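Local coordinates for putative periplasmic protein (PDB 3DUE) that is of unknown function but, as a putative periplasmic PepSY-like protein resembling beta-lactamase inhibitors, possibly acts as an inhibitor, at residues Q12-A17 with K42-I47; Q18-T23 with D52-D57. One frame throughout, in Å; residues are numbered along the deposited sequence.

Contact 1: Q12-A17 with K42-I47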
ATOM      1  N   GLN A  12     -13.497   5.368 -12.100  1.00 25.24           N
ATOM      2  CA  GLN A  12     -13.044   4.294 -12.987  1.00 24.54           C
ATOM      3  C   GLN A  12     -12.224   3.215 -12.240  1.00 25.62           C
ATOM      4  O   GLN A  12     -11.798   2.223 -12.833  1.00 25.91           O
ATOM      5  CB  GLN A  12     -12.260   4.834 -14.171  1.00 24.98           C
ATOM      6  CG  GLN A  12     -13.100   5.715 -15.089  1.00 24.43           C
ATOM      7  CD  GLN A  12     -12.295   6.312 -16.224  1.00 24.98           C
ATOM      8  OE1 GLN A  12     -11.470   7.199 -16.012  1.00 23.92           O
ATOM      9  NE2 GLN A  12     -12.552   5.844 -17.450  1.00 24.54           N
ATOM     10  N   LEU A  13     -11.969   3.414 -10.955  1.00 24.91           N
ATOM     11  CA  LEU A  13     -11.319   2.375 -10.147  1.00 22.38           C
ATOM     12  C   LEU A  13     -12.327   1.283  -9.784  1.00 21.50           C
ATOM     13  O   LEU A  13     -13.531   1.569  -9.623  1.00 20.99           O
ATOM     14  CB  LEU A  13     -10.793   3.022  -8.840  1.00 22.22           C
ATOM     15  CG  LEU A  13      -9.687   4.058  -8.824  1.00 22.86           C
ATOM     16  CD1 LEU A  13      -9.684   4.884  -7.479  1.00 19.86           C
ATOM     17  CD2 LEU A  13      -8.316   3.453  -9.084  1.00 22.58           C
ATOM     18  N   PRO A  14     -11.856   0.027  -9.594  1.00 21.72           N
ATOM     19  CA  PRO A  14     -12.771  -0.965  -9.124  1.00 22.00           C
ATOM     20  C   PRO A  14     -13.428  -0.474  -7.830  1.00 21.54           C
ATOM     21  O   PRO A  14     -12.808   0.252  -7.041  1.00 19.93           O
ATOM     22  CB  PRO A  14     -11.872  -2.182  -8.878  1.00 21.79           C
ATOM     23  CG  PRO A  14     -10.727  -1.981  -9.812  1.00 22.50           C
ATOM     24  CD  PRO A  14     -10.494  -0.513  -9.742  1.00 21.04           C
ATOM     25  N   GLN A  15     -14.685  -0.856  -7.642  1.00 21.42           N
ATOM     26  CA  GLN A  15     -15.462  -0.509  -6.470  1.00 22.25           C
ATOM     27  C   GLN A  15     -14.688  -0.689  -5.142  1.00 21.99           C
ATOM     28  O   GLN A  15     -14.714   0.190  -4.276  1.00 21.15           O
ATOM     29  CB  GLN A  15     -16.710  -1.390  -6.437  1.00 22.83           C
ATOM     30  CG  GLN A  15     -17.537  -1.133  -5.232  1.00 24.96           C
ATOM     31  CD  GLN A  15     -18.689  -2.085  -4.965  1.00 24.58           C
ATOM     32  OE1 GLN A  15     -19.197  -2.050  -3.857  1.00 27.49           O
ATOM     33  NE2 GLN A  15     -19.134  -2.907  -5.944  1.00 23.88           N
ATOM     34  N   THR A  16     -14.017  -1.818  -4.997  1.00 21.71           N
ATOM     35  CA  THR A  16     -13.284  -2.134  -3.760  1.00 22.56           C
ATOM     36  C   THR A  16     -12.180  -1.097  -3.459  1.00 22.04           C
ATOM     37  O   THR A  16     -12.006  -0.711  -2.292  1.00 22.09           O
ATOM     38  CB  THR A  16     -12.742  -3.590  -3.809  1.00 23.33           C
ATOM     39  OG1 THR A  16     -13.852  -4.480  -4.001  1.00 21.77           O
ATOM     40  CG2 THR A  16     -12.022  -3.967  -2.504  1.00 25.31           C
ATOM     41  N   ALA A  17     -11.470  -0.642  -4.502  1.00 20.14           N
ATOM     42  CA  ALA A  17     -10.474   0.406  -4.369  1.00 21.05           C
ATOM     43  C   ALA A  17     -11.125   1.746  -3.985  1.00 21.47           C
ATOM     44  O   ALA A  17     -10.576   2.481  -3.186  1.00 22.13           O
ATOM     45  CB  ALA A  17      -9.655   0.517  -5.602  1.00 19.42           C
ATOM     46  N   LYS A  42      -3.537  -5.813 -14.898  1.00 28.68           N
ATOM     47  CA  LYS A  42      -3.787  -4.397 -14.793  1.00 27.97           C
ATOM     48  C   LYS A  42      -3.598  -4.044 -13.363  1.00 27.04           C
ATOM     49  O   LYS A  42      -3.779  -4.900 -12.468  1.00 25.27           O
ATOM     50  CB  LYS A  42      -5.197  -4.030 -15.238  1.00 29.66           C
ATOM     51  CG  LYS A  42      -5.454  -4.182 -16.724  1.00 31.66           C
ATOM     52  CD  LYS A  42      -6.942  -4.008 -17.013  1.00 32.97           C
ATOM     53  CE  LYS A  42      -7.286  -4.462 -18.412  1.00 33.55           C
ATOM     54  NZ  LYS A  42      -8.757  -4.670 -18.660  1.00 33.97           N
ATOM     55  N   SER A  43      -3.157  -2.806 -13.152  1.00 24.40           N
ATOM     56  CA  SER A  43      -3.014  -2.239 -11.835  1.00 24.31           C
ATOM     57  C   SER A  43      -3.462  -0.775 -11.901  1.00 24.25           C
ATOM     58  O   SER A  43      -3.519  -0.175 -12.975  1.00 22.72           O
ATOM     59  CB  SER A  43      -1.614  -2.380 -11.282  1.00 26.45           C
ATOM     60  OG  SER A  43      -0.670  -1.719 -12.094  1.00 25.90           O
ATOM     61  N   TYR A  44      -3.782  -0.233 -10.735  1.00 22.60           N
ATOM     62  CA  TYR A  44      -4.278   1.120 -10.608  1.00 23.07           C
ATOM     63  C   TYR A  44      -3.409   1.847  -9.584  1.00 22.74           C
ATOM     64  O   TYR A  44      -2.998   1.220  -8.615  1.00 23.04           O
ATOM     65  CB  TYR A  44      -5.728   1.052 -10.113  1.00 23.16           C
ATOM     66  CG  TYR A  44      -6.631   0.344 -11.078  1.00 23.59           C
ATOM     67  CD1 TYR A  44      -7.230   1.043 -12.122  1.00 24.15           C
ATOM     68  CD2 TYR A  44      -6.886  -1.023 -10.959  1.00 24.27           C
ATOM     69  CE1 TYR A  44      -8.021   0.410 -13.007  1.00 24.20           C
ATOM     70  CE2 TYR A  44      -7.710  -1.672 -11.839  1.00 22.93           C
ATOM     71  CZ  TYR A  44      -8.264  -0.946 -12.877  1.00 24.63           C
ATOM     72  OH  TYR A  44      -9.117  -1.539 -13.773  1.00 24.13           O
ATOM     73  N   ASP A  45      -3.088   3.107  -9.837  1.00 23.31           N
ATOM     74  CA  ASP A  45      -2.271   3.910  -8.902  1.00 24.98           C
ATOM     75  C   ASP A  45      -2.973   5.212  -8.627  1.00 24.59           C
ATOM     76  O   ASP A  45      -3.588   5.774  -9.536  1.00 26.46           O
ATOM     77  CB  ASP A  45      -0.869   4.155  -9.427  1.00 27.29           C
ATOM     78  CG  ASP A  45      -0.097   2.838  -9.654  1.00 30.21           C
ATOM     79  OD1 ASP A  45      -0.249   2.253 -10.727  1.00 33.12           O
ATOM     80  OD2 ASP A  45       0.675   2.406  -8.752  1.00 32.69           O
ATOM     81  N   VAL A  46      -2.967   5.617  -7.353  1.00 22.19           N
ATOM     82  CA  VAL A  46      -3.566   6.862  -6.894  1.00 22.76           C
ATOM     83  C   VAL A  46      -2.566   7.591  -6.000  1.00 22.99           C
ATOM     84  O   VAL A  46      -1.954   6.964  -5.121  1.00 21.61           O
ATOM     85  CB  VAL A  46      -4.860   6.606  -6.103  1.00 23.73           C
ATOM     86  CG1 VAL A  46      -5.400   7.890  -5.526  1.00 23.68           C
ATOM     87  CG2 VAL A  46      -5.881   5.991  -7.024  1.00 21.75           C
ATOM     88  N   ILE A  47      -2.333   8.872  -6.283  1.00 21.75           N
ATOM     89  CA  ILE A  47      -1.492   9.709  -5.439  1.00 22.81           C
ATOM     90  C   ILE A  47      -2.353  10.835  -4.976  1.00 23.49           C
ATOM     91  O   ILE A  47      -3.091  11.457  -5.784  1.00 22.84           O
ATOM     92  CB  ILE A  47      -0.208  10.275  -6.107  1.00 23.06           C
ATOM     93  CG1 ILE A  47       0.622   9.146  -6.717  1.00 23.53           C
ATOM     94  CG2 ILE A  47       0.603  11.037  -5.041  1.00 22.46           C
ATOM     95  CD1 ILE A  47       1.850   9.592  -7.533  1.00 24.84           C
TER
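The ring of Pro14 rests on the phenol ring of Tyr44, and Leu13 fills the hollow between that ring and Val46 further along the same strand. Pro14 CD sits over one face of the aromatic ring, 3.8 Å from its centroid and 15° off the normal, a CH-pi contact displaced a little toward the rim. Pro14 CG leans out to the CE2 side, where it comes within 3.6 Å of Tyr44 CE2. CG of Tyr44 lies beside the backbone N (chi1 -62°), its CB already points toward residues 12-14, and the two side chains meet tip to tip. Pro14 is the N-cap residue of helix 15-24, in a PepSY-like fold in which this helix packs on an antiparallel sheet; the residues leading into the helix, not its first turn, lie against strand 41-48. Leu13 forks at the strand. Its CD2 branch lies 3.7 Å from Tyr44 CB, at the root of the aromatic side chain, and Leu13 and Tyr44 run alongside in opposing directions. The other branch, CD1, reaches Val46 CG2 at 4.0 Å. Tyr44 and Val46, two residues apart, both project toward segment 12-17, while Asp45 between them points away and forms a salt bridge with Lys53. Ile8 from the preceding loop touches both Leu13 and Tyr44, and Met35 of strand 30-38 also packs on Tyr44.

Contact 2: Q18-T23 with D52-D57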
ATOM      1  N   GLN A  18     -12.291   2.078  -4.541  1.00 21.20           N
ATOM      2  CA  GLN A  18     -12.956   3.314  -4.138  1.00 20.19           C
ATOM      3  C   GLN A  18     -13.343   3.255  -2.661  1.00 20.43           C
ATOM      4  O   GLN A  18     -13.211   4.249  -1.924  1.00 20.24           O
ATOM      5  CB  GLN A  18     -14.179   3.592  -4.996  1.00 20.62           C
ATOM      6  CG  GLN A  18     -13.840   3.799  -6.454  1.00 21.50           C
ATOM      7  CD  GLN A  18     -15.062   4.099  -7.245  1.00 23.47           C
ATOM      8  OE1 GLN A  18     -15.850   4.979  -6.853  1.00 23.92           O
ATOM      9  NE2 GLN A  18     -15.287   3.346  -8.319  1.00 21.82           N
ATOM     10  N   THR A  19     -13.860   2.118  -2.214  1.00 20.24           N
ATOM     11  CA  THR A  19     -14.274   1.951  -0.815  1.00 21.43           C
ATOM     12  C   THR A  19     -13.057   2.019   0.116  1.00 21.96           C
ATOM     13  O   THR A  19     -13.136   2.545   1.218  1.00 21.03           O
ATOM     14  CB  THR A  19     -15.004   0.601  -0.607  1.00 21.84           C
ATOM     15  OG1 THR A  19     -16.228   0.631  -1.333  1.00 23.46           O
ATOM     16  CG2 THR A  19     -15.324   0.325   0.880  1.00 22.58           C
ATOM     17  N   PHE A  20     -11.962   1.431  -0.316  1.00 21.48           N
ATOM     18  CA  PHE A  20     -10.737   1.482   0.464  1.00 22.93           C
ATOM     19  C   PHE A  20     -10.292   2.949   0.713  1.00 22.71           C
ATOM     20  O   PHE A  20      -9.977   3.329   1.851  1.00 21.93           O
ATOM     21  CB  PHE A  20      -9.655   0.679  -0.226  1.00 22.37           C
ATOM     22  CG  PHE A  20      -8.359   0.641   0.526  1.00 22.70           C
ATOM     23  CD1 PHE A  20      -8.116  -0.369   1.456  1.00 23.64           C
ATOM     24  CD2 PHE A  20      -7.392   1.589   0.297  1.00 24.06           C
ATOM     25  CE1 PHE A  20      -6.919  -0.410   2.123  1.00 22.99           C
ATOM     26  CE2 PHE A  20      -6.185   1.538   0.971  1.00 23.37           C
ATOM     27  CZ  PHE A  20      -5.971   0.557   1.875  1.00 21.87           C
ATOM     28  N   ILE A  21     -10.324   3.774  -0.334  1.00 22.98           N
ATOM     29  CA  ILE A  21      -9.975   5.201  -0.213  1.00 22.19           C
ATOM     30  C   ILE A  21     -10.953   5.921   0.729  1.00 22.93           C
ATOM     31  O   ILE A  21     -10.547   6.701   1.591  1.00 24.22           O
ATOM     32  CB  ILE A  21      -9.917   5.890  -1.610  1.00 22.47           C
ATOM     33  CG1 ILE A  21      -8.772   5.257  -2.475  1.00 22.44           C
ATOM     34  CG2 ILE A  21      -9.763   7.410  -1.466  1.00 21.61           C
ATOM     35  CD1 ILE A  21      -8.788   5.707  -3.939  1.00 23.40           C
ATOM     36  N   LYS A  22     -12.241   5.662   0.591  1.00 21.34           N
ATOM     37  CA  LYS A  22     -13.214   6.341   1.429  1.00 22.70           C
ATOM     38  C   LYS A  22     -13.080   5.921   2.863  1.00 23.22           C
ATOM     39  O   LYS A  22     -13.275   6.736   3.750  1.00 21.88           O
ATOM     40  CB  LYS A  22     -14.639   6.119   0.913  1.00 25.11           C
ATOM     41  CG  LYS A  22     -14.937   7.001  -0.276  1.00 26.80           C
ATOM     42  N   THR A  23     -12.713   4.666   3.099  1.00 21.04           N
ATOM     43  CA  THR A  23     -12.562   4.161   4.474  1.00 21.82           C
ATOM     44  C   THR A  23     -11.284   4.706   5.182  1.00 21.43           C
ATOM     45  O   THR A  23     -11.354   5.179   6.310  1.00 20.62           O
ATOM     46  CB  THR A  23     -12.557   2.611   4.469  1.00 22.14           C
ATOM     47  OG1 THR A  23     -13.837   2.142   4.006  1.00 23.08           O
ATOM     48  CG2 THR A  23     -12.326   2.048   5.903  1.00 22.01           C
ATOM     49  N   ASP A  52       0.992  10.983  -0.505  1.00 22.07           N
ATOM     50  CA  ASP A  52       0.742   9.563  -0.149  1.00 22.94           C
ATOM     51  C   ASP A  52       0.158   8.827  -1.360  1.00 24.00           C
ATOM     52  O   ASP A  52      -0.556   9.426  -2.153  1.00 22.81           O
ATOM     53  CB  ASP A  52      -0.119   9.452   1.107  1.00 22.56           C
ATOM     54  CG  ASP A  52       0.659   9.792   2.359  1.00 23.33           C
ATOM     55  OD1 ASP A  52       1.935   9.837   2.321  1.00 22.55           O
ATOM     56  OD2 ASP A  52      -0.019   9.976   3.398  1.00 23.83           O
ATOM     57  N   LYS A  53       0.565   7.570  -1.543  1.00 24.07           N
ATOM     58  CA  LYS A  53       0.271   6.815  -2.761  1.00 24.89           C
ATOM     59  C   LYS A  53      -0.239   5.425  -2.493  1.00 25.04           C
ATOM     60  O   LYS A  53       0.249   4.743  -1.588  1.00 25.39           O
ATOM     61  CB  LYS A  53       1.551   6.756  -3.638  1.00 26.63           C
ATOM     62  CG  LYS A  53       1.585   5.645  -4.693  1.00 27.63           C
ATOM     63  CD  LYS A  53       2.766   5.750  -5.591  1.00 30.06           C
ATOM     64  CE  LYS A  53       2.735   4.694  -6.770  1.00 30.72           C
ATOM     65  NZ  LYS A  53       2.511   3.318  -6.344  1.00 32.75           N
ATOM     66  N   LEU A  54      -1.213   5.015  -3.309  1.00 23.36           N
ATOM     67  CA  LEU A  54      -1.828   3.686  -3.262  1.00 22.20           C
ATOM     68  C   LEU A  54      -1.659   3.040  -4.649  1.00 22.65           C
ATOM     69  O   LEU A  54      -1.741   3.746  -5.667  1.00 23.07           O
ATOM     70  CB  LEU A  54      -3.316   3.810  -2.998  1.00 22.11           C
ATOM     71  CG  LEU A  54      -3.685   4.622  -1.766  1.00 22.08           C
ATOM     72  CD1 LEU A  54      -5.160   4.651  -1.584  1.00 21.40           C
ATOM     73  CD2 LEU A  54      -2.954   4.007  -0.538  1.00 22.42           C
ATOM     74  N   GLU A  55      -1.432   1.729  -4.656  1.00 22.90           N
ATOM     75  CA  GLU A  55      -1.492   0.884  -5.844  1.00 24.26           C
ATOM     76  C   GLU A  55      -2.455  -0.271  -5.511  1.00 23.22           C
ATOM     77  O   GLU A  55      -2.432  -0.837  -4.413  1.00 21.73           O
ATOM     78  CB  GLU A  55      -0.154   0.258  -6.187  1.00 25.75           C
ATOM     79  CG  GLU A  55      -0.124  -0.540  -7.491  1.00 26.93           C
ATOM     80  CD  GLU A  55       1.143  -1.346  -7.640  1.00 29.81           C
ATOM     81  OE1 GLU A  55       1.495  -2.115  -6.679  1.00 33.35           O
ATOM     82  OE2 GLU A  55       1.769  -1.229  -8.731  1.00 31.22           O
ATOM     83  N   PHE A  56      -3.237  -0.660  -6.507  1.00 23.17           N
ATOM     84  CA  PHE A  56      -4.226  -1.718  -6.394  1.00 21.51           C
ATOM     85  C   PHE A  56      -4.064  -2.671  -7.533  1.00 22.90           C
ATOM     86  O   PHE A  56      -3.612  -2.257  -8.604  1.00 22.63           O
ATOM     87  CB  PHE A  56      -5.632  -1.149  -6.514  1.00 22.59           C
ATOM     88  CG  PHE A  56      -5.982  -0.089  -5.486  1.00 23.35           C
ATOM     89  CD1 PHE A  56      -6.471  -0.464  -4.256  1.00 21.76           C
ATOM     90  CD2 PHE A  56      -5.862   1.283  -5.783  1.00 23.14           C
ATOM     91  CE1 PHE A  56      -6.827   0.455  -3.332  1.00 22.25           C
ATOM     92  CE2 PHE A  56      -6.191   2.219  -4.862  1.00 22.03           C
ATOM     93  CZ  PHE A  56      -6.709   1.811  -3.624  1.00 22.77           C
ATOM     94  N   ASP A  57      -4.463  -3.924  -7.326  1.00 23.57           N
ATOM     95  CA  ASP A  57      -4.380  -4.935  -8.366  1.00 23.93           C
ATOM     96  C   ASP A  57      -5.584  -4.787  -9.275  1.00 24.13           C
ATOM     97  O   ASP A  57      -6.371  -3.846  -9.104  1.00 21.43           O
ATOM     98  CB  ASP A  57      -4.216  -6.352  -7.788  1.00 25.56           C
ATOM     99  CG  ASP A  57      -5.455  -6.868  -7.039  1.00 25.17           C
ATOM    100  OD1 ASP A  57      -6.550  -6.278  -7.085  1.00 23.06           O
ATOM    101  OD2 ASP A  57      -5.304  -7.915  -6.396  1.00 26.84           O
TER
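The rings of Phe20 and Phe56 meet in an offset edge-to-face pair, planes at 84° and centroids 5.8 Å apart, with the edge of Phe56 turned toward the face of Phe20. The approach is off-centre: Phe56 CE1 comes obliquely to the Phe20 ring, 3.8 Å from Phe20 CD2, and that same CD2 lies near the plane of the Phe56 ring, at its edge. Leu54 CD1 stands at the edge of Phe20, 4.2 Å from Phe20 CE2. This is helix-on-sheet packing in the PepSY-like fold, with helix 15-24 running roughly antiparallel to strand 53-56, at 153° between the short segments and 10.9 Å between their axes. Leu54 and Phe56 alternate with Glu55 along the strand, and both point toward the helix. From the helix side, Phe20 CB points toward the strand and CG is anti to the backbone N (chi1 -178°). Around the pair, Trp62 and His24 bring further rings to Phe20, and Val65 of the next strand touches both Phe20 and Leu54. Phe48 of strand 41-48 packs on Ile21 and Leu54. Ile21 meets both strand residues: its CG1 lies obliquely to the Phe56 ring, 4.2 Å from Phe56 CZ, and approaches Leu54 more closely, with Ile21 CG1 3.8 Å from Leu54 CD1.

From the N terminus the chain passes through residues 12-14 into helix 15-24, then runs out and back through strands 30-38 and 41-48 before turning into strand 53-56. Contact 1 closes the first loop, from the residues leading into the helix to strand 41-48; contact 2 closes the second, from the following turns of the helix to strand 53-56. Their segments alternate along the chain, so the two loops cross. Both reach neighbouring antiparallel strands, which are joined between the contacts by the backbone pair Val46 O and Leu54 N. Leu13 O likewise accepts a hydrogen bond from Gln18 NE2, linking the residue before Pro14 to the helix itself. Together they tie one helix and its lead-in across two adjacent strands.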